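Local structure of ribonucleoside-diphosphate reductase (Pseudomonas aeruginosa, 5IM3) at residues Gln369-Tyr374 against Asp635-Ile640; Pro488-Lys493 against Arg523-Glu528; Ser833-Glu838 against Leu847-Phe852. The protein probably reduces ribonucleoside diphosphates to the deoxyribonucleotides needed for DNA synthesis, and binds dATP as an allosteric nucleotide. All coordinates share one frame; numbering follows the deposited sequence. Where two conformers were deposited one is given.

All three contacts lie within the ribonucleotide reductase barrel domain, yet none touches another. Interactions 1 and 2 have centres about 37 Å apart and share one sheet: 369-374 leads into strand 373-377, and P488 directly follows strand 482-487. Along the chain, interaction 2 falls between the two segments of interaction 1, which joins residues some 260 positions apart, on either side of much of the barrel sequence. Interaction 3 comes later, its centre about 41 Å from that of interaction 1, across the centre of the chain, and about 44 Å from that of interaction 2. Interactions 2 and 3 each join elements close in sequence, interaction 2 far out from the chain's centre.

Interaction 1 (Gln369-Tyr374 against Asp635-Ile640); sequences QLSSCY and DNVIDI
L370 and S371, in the loop that runs into strand 373-377, make a small buried apolar contact with V637 and I640 in the last turns of helix 620-640. The backbones come closest at L370 and V637, whose CA atoms lie 6.4 Å apart. L370 works at two levels: its CB rests on V637 CG1 (3.8 Å), while its CD1 reaches on to I640 CB (3.6 Å) and lies beside I640 CG2 (3.8 Å). The extended end of L370 (chi2 -178°) carries CD1 that far along the helix. V637 touches through a single branch, CG1, which its chi1 of 162° sets anti to the backbone N and toward the loop. The same methyl meets S371 OG at 3.4 Å, a van der Waals approach. The polar partner of that hydroxyl is N603 on strand 600-608, to which it is hydrogen-bonded. L370 N is hydrogen-bonded to N641 OD1, just past the helix end. Two residues after S371, C373 is seen disulfide-bonded to C602 on the neighbouring antiparallel strand, consistent with the redox pair of class I reductases. No hydrogen bond joins the two segments, so their own fit is one of aliphatic carbons, with one hydroxyl oxygen resting on a methyl, while the S371 hydroxyl and L370 N find their polar partners in N603 and N641.

Interaction 2 (Pro488-Lys493 against Arg523-Glu528); sequences PDLFMK and RYEYYE
Two helices on the outside of the barrel, 489-496 and 517-532, meet where L490 of the first lies against Y524 of the second. Their backbones stay well apart, 9.0 Å between the CA atoms of L490 and Y524, and the contact is made by side chains. L490 does the touching with its CD2 methyl, which sits 3.4 Å from Y524 CD2 and also approaches Y524 CG (3.9 Å) and CE2 (4.0 Å). The methyl therefore meets one flank of the tyrosine ring, at an oblique approach. In both residues CG is anti to the backbone N (chi1 -174° for L490, 179° for Y524), which points the two side chains at each other. The other methyl, L490 CD1, faces the carboxylate of E525 more loosely, 4.4 Å from OE2. P488 is the N-cap of helix 489-496 and directly follows barrel strand 482-487. From helix 489-496 the chain passes through strand 500-504, helix 517-532, strand 539-543 and helix 544-558 before it returns to the sheet as strand 562-565, parallel to 482-487, so this contact packs together parts of one elaborated beta-alpha-beta crossover. Y524 is held further by W501, on which its ring stacks, and by T502, whose carbonyl oxygen is hydrogen-bonded to its OH. Salt bridges K493-E521 and R494-E528 tie the same two helices together.

Interaction 3 (Ser833-Glu838 against Leu847-Phe852); sequences SVQQIE and LYATAF
Two irregular segments, the loop with V834 and Q835 and the chain leaving a short helix at Y848 and A849, pass with the CA atoms of V834 and Y848 6.8 Å apart. V834 supplies the apolar touch: its CG2 lies 3.8 Å from Y848 CB and 3.7 Å from Y848 O. A chi1 of -66° places CG1 of V834 beside the backbone N and leaves CG2 between N and the carbonyl carbon, from where it reaches Y848 at the root of its side chain. The tyrosine ring itself leads off to other partners, stacking on Y670, while its OH is hydrogen-bonded to D812. A water lies between the two backbones: it accepts from V834 N at 2.8 Å and sits 3.0 Å from Y848 O, to which it can donate. The bent chain of Q835 (chi2 60°) swings its amide to the helix exit: OE1 comes 4.1 Å from A849 CA, and NE2 is hydrogen-bonded to the K845 carbonyl oxygen. Within the loop, a weak hydrogen bond from Q835 N to S833 OG (3.4 Å) spans the turn, as in an ST turn. The loops flanking the short helix 842-847 thus pack on each other through the V834 methyl, the Q835 amide and one water, a helix-loop element resting on helices 807-815 and 821-829 in the late part of the barrel domain.

Interaction 1 (Gln369-Tyr374 against Asp635-Ile640)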
loop_
_atom_site.group_PDB
_atom_site.type_symbol
_atom_site.label_atom_id
_atom_site.label_comp_id
_atom_site.label_asym_id
_atom_site.label_seq_id
_atom_site.Cartn_x
_atom_site.Cartn_y
_atom_site.Cartn_z
ATOM N N GLN A 369 -42.301 -29.404 -18.614
ATOM C CA GLN A 369 -40.846 -29.360 -18.492
ATOM C C GLN A 369 -40.490 -29.797 -17.075
ATOM O O GLN A 369 -40.422 -28.987 -16.149
ATOM C CB GLN A 369 -40.325 -27.963 -18.806
ATOM C CG GLN A 369 -38.818 -27.821 -18.716
ATOM C CD GLN A 369 -38.145 -27.807 -20.072
ATOM O OE1 GLN A 369 -38.701 -28.280 -21.071
ATOM N NE2 GLN A 369 -36.937 -27.253 -20.117
ATOM N N LEU A 370 -40.256 -31.101 -16.906
ATOM C CA LEU A 370 -39.960 -31.670 -15.596
ATOM C C LEU A 370 -38.481 -31.630 -15.240
ATOM O O LEU A 370 -38.141 -31.722 -14.054
ATOM C CB LEU A 370 -40.452 -33.121 -15.529
ATOM C CG LEU A 370 -41.952 -33.312 -15.764
ATOM C CD1 LEU A 370 -42.326 -34.776 -15.633
ATOM C CD2 LEU A 370 -42.770 -32.464 -14.803
ATOM N N SER A 371 -37.600 -31.499 -16.228
ATOM C CA SER A 371 -36.170 -31.376 -16.000
ATOM C C SER A 371 -35.661 -30.168 -16.768
ATOM O O SER A 371 -36.060 -29.942 -17.915
ATOM C CB SER A 371 -35.420 -32.637 -16.444
ATOM O OG SER A 371 -35.932 -33.787 -15.794
ATOM N N SER A 372 -34.779 -29.391 -16.136
ATOM C CA SER A 372 -34.312 -28.148 -16.739
ATOM C C SER A 372 -32.800 -27.984 -16.610
ATOM O O SER A 372 -32.301 -26.857 -16.544
ATOM C CB SER A 372 -35.025 -26.949 -16.113
ATOM O OG SER A 372 -34.717 -26.838 -14.734
ATOM N N CYS A 373 -32.064 -29.100 -16.587
ATOM C CA CYS A 373 -30.614 -29.131 -16.406
ATOM C C CYS A 373 -30.007 -29.977 -17.516
ATOM O O CYS A 373 -30.410 -31.130 -17.701
ATOM C CB CYS A 373 -30.258 -29.710 -15.025
ATOM S SG CYS A 373 -28.512 -30.218 -14.725
ATOM N N TYR A 374 -29.045 -29.415 -18.251
ATOM C CA TYR A 374 -28.509 -30.093 -19.427
ATOM C C TYR A 374 -27.002 -29.920 -19.528
ATOM O O TYR A 374 -26.435 -28.939 -19.041
ATOM C CB TYR A 374 -29.144 -29.566 -20.723
ATOM C CG TYR A 374 -30.648 -29.457 -20.679
ATOM C CD1 TYR A 374 -31.454 -30.531 -21.024
ATOM C CD2 TYR A 374 -31.259 -28.276 -20.293
ATOM C CE1 TYR A 374 -32.829 -30.427 -20.985
ATOM C CE2 TYR A 374 -32.623 -28.162 -20.250
ATOM C CZ TYR A 374 -33.408 -29.238 -20.595
ATOM O OH TYR A 374 -34.771 -29.107 -20.545
ATOM N N ASP A 635 -37.611 -41.938 -12.149
ATOM C CA ASP A 635 -37.657 -42.698 -13.391
ATOM C C ASP A 635 -38.876 -42.309 -14.217
ATOM O O ASP A 635 -38.807 -42.256 -15.450
ATOM C CB ASP A 635 -37.657 -44.197 -13.097
ATOM C CG ASP A 635 -37.247 -45.026 -14.303
ATOM O OD1 ASP A 635 -36.198 -44.719 -14.907
ATOM O OD2 ASP A 635 -37.972 -45.976 -14.657
ATOM N N ASN A 636 -39.999 -42.021 -13.552
ATOM C CA ASN A 636 -41.183 -41.550 -14.263
ATOM C C ASN A 636 -40.920 -40.216 -14.949
ATOM O O ASN A 636 -41.412 -39.970 -16.057
ATOM C CB ASN A 636 -42.360 -41.420 -13.298
ATOM C CG ASN A 636 -42.947 -42.760 -12.900
ATOM O OD1 ASN A 636 -42.324 -43.807 -13.077
ATOM N ND2 ASN A 636 -44.159 -42.732 -12.363
ATOM N N VAL A 637 -40.148 -39.338 -14.302
ATOM C CA VAL A 637 -39.867 -38.023 -14.874
ATOM C C VAL A 637 -39.339 -38.160 -16.296
ATOM O O VAL A 637 -39.647 -37.344 -17.172
ATOM C CB VAL A 637 -38.880 -37.253 -13.976
ATOM C CG1 VAL A 637 -38.227 -36.103 -14.740
ATOM C CG2 VAL A 637 -39.593 -36.728 -12.744
ATOM N N ILE A 638 -38.538 -39.199 -16.546
ATOM C CA ILE A 638 -37.920 -39.381 -17.857
ATOM C C ILE A 638 -38.983 -39.539 -18.935
ATOM O O ILE A 638 -38.880 -38.960 -20.023
ATOM C CB ILE A 638 -36.969 -40.592 -17.827
ATOM C CG1 ILE A 638 -36.005 -40.481 -16.630
ATOM C CG2 ILE A 638 -36.252 -40.737 -19.172
ATOM C CD1 ILE A 638 -34.563 -40.345 -16.984
ATOM N N ASP A 639 -40.014 -40.337 -18.656
ATOM C CA ASP A 639 -41.037 -40.631 -19.652
ATOM C C ASP A 639 -42.020 -39.484 -19.832
ATOM O O ASP A 639 -42.503 -39.260 -20.947
ATOM C CB ASP A 639 -41.797 -41.897 -19.261
ATOM C CG ASP A 639 -40.891 -43.105 -19.124
ATOM O OD1 ASP A 639 -39.883 -43.183 -19.855
ATOM O OD2 ASP A 639 -41.193 -43.977 -18.285
ATOM N N ILE A 640 -42.333 -38.758 -18.758
ATOM C CA ILE A 640 -43.341 -37.706 -18.838
ATOM C C ILE A 640 -42.752 -36.422 -19.406
ATOM O O ILE A 640 -43.463 -35.634 -20.040
ATOM C CB ILE A 640 -43.959 -37.461 -17.450
ATOM C CG1 ILE A 640 -44.380 -38.787 -16.805
ATOM C CG2 ILE A 640 -45.141 -36.518 -17.554
ATOM C CD1 ILE A 640 -45.243 -39.662 -17.691
#

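Interaction 2 (Pro488-Lys493 against Arg523-Glu528)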
loop_
_atom_site.group_PDB
_atom_site.type_symbol
_atom_site.label_atom_id
_atom_site.label_comp_id
_atom_site.label_asym_id
_atom_site.label_seq_id
_atom_site.Cartn_x
_atom_site.Cartn_y
_atom_site.Cartn_z
ATOM N N PRO A 488 -7.340 -32.264 -15.757
ATOM C CA PRO A 488 -6.859 -33.650 -15.728
ATOM C C PRO A 488 -5.982 -33.908 -14.513
ATOM O O PRO A 488 -5.316 -33.009 -13.995
ATOM C CB PRO A 488 -6.053 -33.780 -17.028
ATOM C CG PRO A 488 -6.364 -32.549 -17.833
ATOM C CD PRO A 488 -6.726 -31.494 -16.851
ATOM N N ASP A 489 -5.980 -35.168 -14.068
ATOM C CA ASP A 489 -5.132 -35.558 -12.945
ATOM C C ASP A 489 -3.676 -35.199 -13.204
ATOM O O ASP A 489 -2.952 -34.809 -12.280
ATOM C CB ASP A 489 -5.263 -37.061 -12.684
ATOM C CG ASP A 489 -6.485 -37.409 -11.854
ATOM O OD1 ASP A 489 -7.328 -36.519 -11.622
ATOM O OD2 ASP A 489 -6.602 -38.580 -11.436
ATOM N N LEU A 490 -3.228 -35.326 -14.455
ATOM C CA LEU A 490 -1.820 -35.111 -14.763
ATOM C C LEU A 490 -1.390 -33.693 -14.417
ATOM O O LEU A 490 -0.264 -33.476 -13.957
ATOM C CB LEU A 490 -1.556 -35.406 -16.240
ATOM C CG LEU A 490 -0.097 -35.372 -16.691
ATOM C CD1 LEU A 490 0.713 -36.441 -15.983
ATOM C CD2 LEU A 490 -0.014 -35.553 -18.194
ATOM N N PHE A 491 -2.270 -32.712 -14.627
ATOM C CA PHE A 491 -1.925 -31.339 -14.275
ATOM C C PHE A 491 -1.660 -31.215 -12.780
ATOM O O PHE A 491 -0.654 -30.633 -12.362
ATOM C CB PHE A 491 -3.032 -30.377 -14.703
ATOM C CG PHE A 491 -2.822 -28.969 -14.214
ATOM C CD1 PHE A 491 -1.903 -28.134 -14.831
ATOM C CD2 PHE A 491 -3.531 -28.485 -13.129
ATOM C CE1 PHE A 491 -1.702 -26.841 -14.377
ATOM C CE2 PHE A 491 -3.332 -27.192 -12.670
ATOM C CZ PHE A 491 -2.418 -26.370 -13.298
ATOM N N MET A 492 -2.560 -31.760 -11.957
ATOM C CA MET A 492 -2.345 -31.737 -10.515
ATOM C C MET A 492 -1.072 -32.484 -10.137
ATOM O O MET A 492 -0.346 -32.067 -9.228
ATOM C CB MET A 492 -3.550 -32.341 -9.795
ATOM C CG MET A 492 -4.868 -31.623 -10.058
ATOM S SD MET A 492 -4.861 -29.888 -9.574
ATOM C CE MET A 492 -4.483 -30.016 -7.822
ATOM N N LYS A 493 -0.787 -33.598 -10.820
ATOM C CA LYS A 493 0.474 -34.297 -10.592
ATOM C C LYS A 493 1.663 -33.376 -10.838
ATOM O O LYS A 493 2.635 -33.385 -10.074
ATOM C CB LYS A 493 0.565 -35.532 -11.488
ATOM C CG LYS A 493 -0.352 -36.679 -11.096
ATOM C CD LYS A 493 -0.104 -37.890 -11.986
ATOM C CE LYS A 493 -0.955 -39.085 -11.584
ATOM N NZ LYS A 493 -0.689 -40.272 -12.446
ATOM N N ARG A 523 -0.698 -40.524 -23.843
ATOM C CA ARG A 523 -0.856 -39.777 -25.085
ATOM C C ARG A 523 -0.427 -38.327 -24.910
ATOM O O ARG A 523 0.151 -37.730 -25.823
ATOM C CB ARG A 523 -2.308 -39.862 -25.564
ATOM C CG ARG A 523 -2.545 -39.334 -26.977
ATOM C CD ARG A 523 -1.751 -40.115 -28.006
ATOM N NE ARG A 523 -2.044 -39.688 -29.370
ATOM C CZ ARG A 523 -1.353 -40.077 -30.435
ATOM N NH1 ARG A 523 -0.326 -40.905 -30.293
ATOM N NH2 ARG A 523 -1.687 -39.642 -31.645
ATOM N N TYR A 524 -0.695 -37.745 -23.738
ATOM C CA TYR A 524 -0.297 -36.364 -23.497
ATOM C C TYR A 524 1.219 -36.226 -23.454
ATOM O O TYR A 524 1.774 -35.264 -23.993
ATOM C CB TYR A 524 -0.905 -35.852 -22.192
ATOM C CG TYR A 524 -0.505 -34.429 -21.883
ATOM C CD1 TYR A 524 -1.305 -33.364 -22.270
ATOM C CD2 TYR A 524 0.683 -34.148 -21.216
ATOM C CE1 TYR A 524 -0.937 -32.062 -21.995
ATOM C CE2 TYR A 524 1.058 -32.853 -20.940
ATOM C CZ TYR A 524 0.246 -31.812 -21.331
ATOM O OH TYR A 524 0.618 -30.518 -21.053
ATOM N N GLU A 525 1.903 -37.160 -22.790
ATOM C CA GLU A 525 3.359 -37.111 -22.752
ATOM C C GLU A 525 3.959 -37.354 -24.133
ATOM O O GLU A 525 5.029 -36.821 -24.444
ATOM C CB GLU A 525 3.888 -38.126 -21.737
ATOM C CG GLU A 525 3.619 -37.730 -20.286
ATOM C CD GLU A 525 4.092 -38.769 -19.285
ATOM O OE1 GLU A 525 4.502 -39.870 -19.710
ATOM O OE2 GLU A 525 4.056 -38.481 -18.070
ATOM N N TYR A 526 3.277 -38.135 -24.975
ATOM C CA TYR A 526 3.716 -38.308 -26.356
ATOM C C TYR A 526 3.669 -36.984 -27.109
ATOM O O TYR A 526 4.631 -36.602 -27.783
ATOM C CB TYR A 526 2.849 -39.363 -27.046
ATOM C CG TYR A 526 2.968 -39.404 -28.554
ATOM C CD1 TYR A 526 3.946 -40.170 -29.176
ATOM C CD2 TYR A 526 2.090 -38.688 -29.356
ATOM C CE1 TYR A 526 4.052 -40.213 -30.556
ATOM C CE2 TYR A 526 2.188 -38.725 -30.735
ATOM C CZ TYR A 526 3.168 -39.491 -31.329
ATOM O OH TYR A 526 3.264 -39.530 -32.703
ATOM N N TYR A 527 2.551 -36.261 -26.999
ATOM C CA TYR A 527 2.460 -34.949 -27.628
ATOM C C TYR A 527 3.447 -33.969 -27.012
ATOM O O TYR A 527 3.995 -33.114 -27.718
ATOM C CB TYR A 527 1.031 -34.409 -27.512
ATOM C CG TYR A 527 0.042 -35.071 -28.447
ATOM C CD1 TYR A 527 0.350 -35.278 -29.788
ATOM C CD2 TYR A 527 -1.201 -35.497 -27.990
ATOM C CE1 TYR A 527 -0.545 -35.882 -30.641
ATOM C CE2 TYR A 527 -2.105 -36.103 -28.841
ATOM C CZ TYR A 527 -1.771 -36.292 -30.166
ATOM O OH TYR A 527 -2.666 -36.896 -31.015
ATOM N N GLU A 528 3.687 -34.080 -25.705
ATOM C CA GLU A 528 4.640 -33.199 -25.041
ATOM C C GLU A 528 6.040 -33.385 -25.614
ATOM O O GLU A 528 6.735 -32.410 -25.917
ATOM C CB GLU A 528 4.630 -33.468 -23.533
ATOM C CG GLU A 528 4.531 -32.223 -22.666
ATOM C CD GLU A 528 4.609 -32.540 -21.180
ATOM O OE1 GLU A 528 4.571 -33.736 -20.820
ATOM O OE2 GLU A 528 4.711 -31.590 -20.373
#

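Interaction 3 (Ser833-Glu838 against Leu847-Phe852)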
loop_
_atom_site.group_PDB
_atom_site.type_symbol
_atom_site.label_atom_id
_atom_site.label_comp_id
_atom_site.label_asym_id
_atom_site.label_seq_id
_atom_site.Cartn_x
_atom_site.Cartn_y
_atom_site.Cartn_z
ATOM N N SER A 833 -23.486 -15.399 15.638
ATOM C CA SER A 833 -22.373 -16.237 16.067
ATOM C C SER A 833 -22.460 -16.484 17.568
ATOM O O SER A 833 -22.534 -15.538 18.358
ATOM C CB SER A 833 -21.043 -15.579 15.709
ATOM O OG SER A 833 -19.955 -16.382 16.130
ATOM N N VAL A 834 -22.465 -17.763 17.961
ATOM C CA VAL A 834 -22.437 -18.129 19.376
ATOM C C VAL A 834 -21.020 -18.202 19.916
ATOM O O VAL A 834 -20.836 -18.341 21.136
ATOM C CB VAL A 834 -23.144 -19.474 19.631
ATOM C CG1 VAL A 834 -24.629 -19.350 19.333
ATOM C CG2 VAL A 834 -22.509 -20.593 18.800
ATOM N N GLN A 835 -20.012 -18.126 19.053
ATOM C CA GLN A 835 -18.650 -17.959 19.524
ATOM C C GLN A 835 -18.543 -16.681 20.350
ATOM O O GLN A 835 -19.341 -15.749 20.214
ATOM C CB GLN A 835 -17.675 -17.910 18.345
ATOM C CG GLN A 835 -16.853 -19.182 18.152
ATOM C CD GLN A 835 -17.706 -20.408 17.892
ATOM O OE1 GLN A 835 -18.716 -20.341 17.193
ATOM N NE2 GLN A 835 -17.305 -21.537 18.466
ATOM N N GLN A 836 -17.550 -16.659 21.235
ATOM C CA GLN A 836 -17.214 -15.475 22.027
ATOM C C GLN A 836 -18.449 -14.836 22.665
ATOM O O GLN A 836 -18.565 -13.611 22.755
ATOM C CB GLN A 836 -16.435 -14.454 21.187
ATOM C CG GLN A 836 -17.229 -13.730 20.106
ATOM C CD GLN A 836 -16.392 -12.682 19.392
ATOM O OE1 GLN A 836 -15.283 -12.361 19.822
ATOM N NE2 GLN A 836 -16.921 -12.142 18.296
ATOM N N ILE A 837 -19.377 -15.665 23.132
ATOM C CA ILE A 837 -20.335 -15.253 24.153
ATOM C C ILE A 837 -20.188 -16.237 25.310
ATOM O O ILE A 837 -20.397 -17.444 25.140
ATOM C CB ILE A 837 -21.779 -15.163 23.633
ATOM C CG1 ILE A 837 -22.462 -16.520 23.606
ATOM C CG2 ILE A 837 -21.823 -14.520 22.241
ATOM C CD1 ILE A 837 -23.820 -16.437 22.927
ATOM N N GLU A 838 -19.799 -15.708 26.467
ATOM C CA GLU A 838 -19.314 -16.530 27.574
ATOM C C GLU A 838 -20.357 -17.528 28.063
ATOM O O GLU A 838 -20.022 -18.668 28.401
ATOM C CB GLU A 838 -18.863 -15.625 28.727
ATOM C CG GLU A 838 -19.986 -14.810 29.391
ATOM C CD GLU A 838 -20.701 -13.875 28.426
ATOM O OE1 GLU A 838 -20.021 -13.298 27.549
ATOM O OE2 GLU A 838 -21.941 -13.743 28.517
ATOM N N LEU A 847 -21.230 -26.918 18.237
ATOM C CA LEU A 847 -22.356 -27.468 17.490
ATOM C C LEU A 847 -23.006 -26.422 16.598
ATOM O O LEU A 847 -23.529 -26.762 15.531
ATOM C CB LEU A 847 -23.388 -28.050 18.456
ATOM C CG LEU A 847 -24.683 -28.568 17.822
ATOM C CD1 LEU A 847 -24.397 -29.709 16.863
ATOM C CD2 LEU A 847 -25.656 -28.999 18.908
ATOM N N TYR A 848 -22.993 -25.158 17.010
ATOM C CA TYR A 848 -23.594 -24.078 16.245
ATOM C C TYR A 848 -22.543 -23.151 15.651
ATOM O O TYR A 848 -22.792 -21.968 15.422
ATOM C CB TYR A 848 -24.603 -23.326 17.104
ATOM C CG TYR A 848 -25.806 -24.199 17.336
ATOM C CD1 TYR A 848 -26.839 -24.232 16.422
ATOM C CD2 TYR A 848 -25.876 -25.039 18.430
ATOM C CE1 TYR A 848 -27.926 -25.048 16.609
ATOM C CE2 TYR A 848 -26.959 -25.856 18.625
ATOM C CZ TYR A 848 -27.983 -25.862 17.711
ATOM O OH TYR A 848 -29.073 -26.679 17.899
ATOM N N ALA A 849 -21.369 -23.704 15.367
ATOM C CA ALA A 849 -20.402 -22.988 14.564
ATOM C C ALA A 849 -20.988 -22.748 13.182
ATOM O O ALA A 849 -21.724 -23.575 12.645
ATOM C CB ALA A 849 -19.102 -23.779 14.466
ATOM N N THR A 850 -20.681 -21.585 12.626
ATOM C CA THR A 850 -21.199 -21.157 11.341
ATOM C C THR A 850 -20.244 -21.581 10.215
ATOM O O THR A 850 -19.156 -22.106 10.456
ATOM C CB THR A 850 -21.472 -19.649 11.421
ATOM O OG1 THR A 850 -22.862 -19.444 11.702
ATOM C CG2 THR A 850 -21.084 -18.901 10.161
ATOM N N ALA A 851 -20.675 -21.391 8.966
ATOM C CA ALA A 851 -19.899 -21.851 7.819
ATOM C C ALA A 851 -18.476 -21.299 7.813
ATOM O O ALA A 851 -17.529 -22.012 7.470
ATOM C CB ALA A 851 -20.618 -21.467 6.529
ATOM N N PHE A 852 -18.302 -20.024 8.174
ATOM C CA PHE A 852 -16.975 -19.418 8.123
ATOM C C PHE A 852 -16.139 -19.683 9.367
ATOM O O PHE A 852 -14.964 -19.302 9.388
ATOM C CB PHE A 852 -17.086 -17.910 7.899
ATOM C CG PHE A 852 -17.112 -17.526 6.451
ATOM C CD1 PHE A 852 -16.001 -17.731 5.653
ATOM C CD2 PHE A 852 -18.243 -16.965 5.886
ATOM C CE1 PHE A 852 -16.012 -17.389 4.322
ATOM C CE2 PHE A 852 -18.262 -16.616 4.551
ATOM C CZ PHE A 852 -17.146 -16.830 3.767
HETATM O O HOH W 1 -21.426 -19.373 15.902
#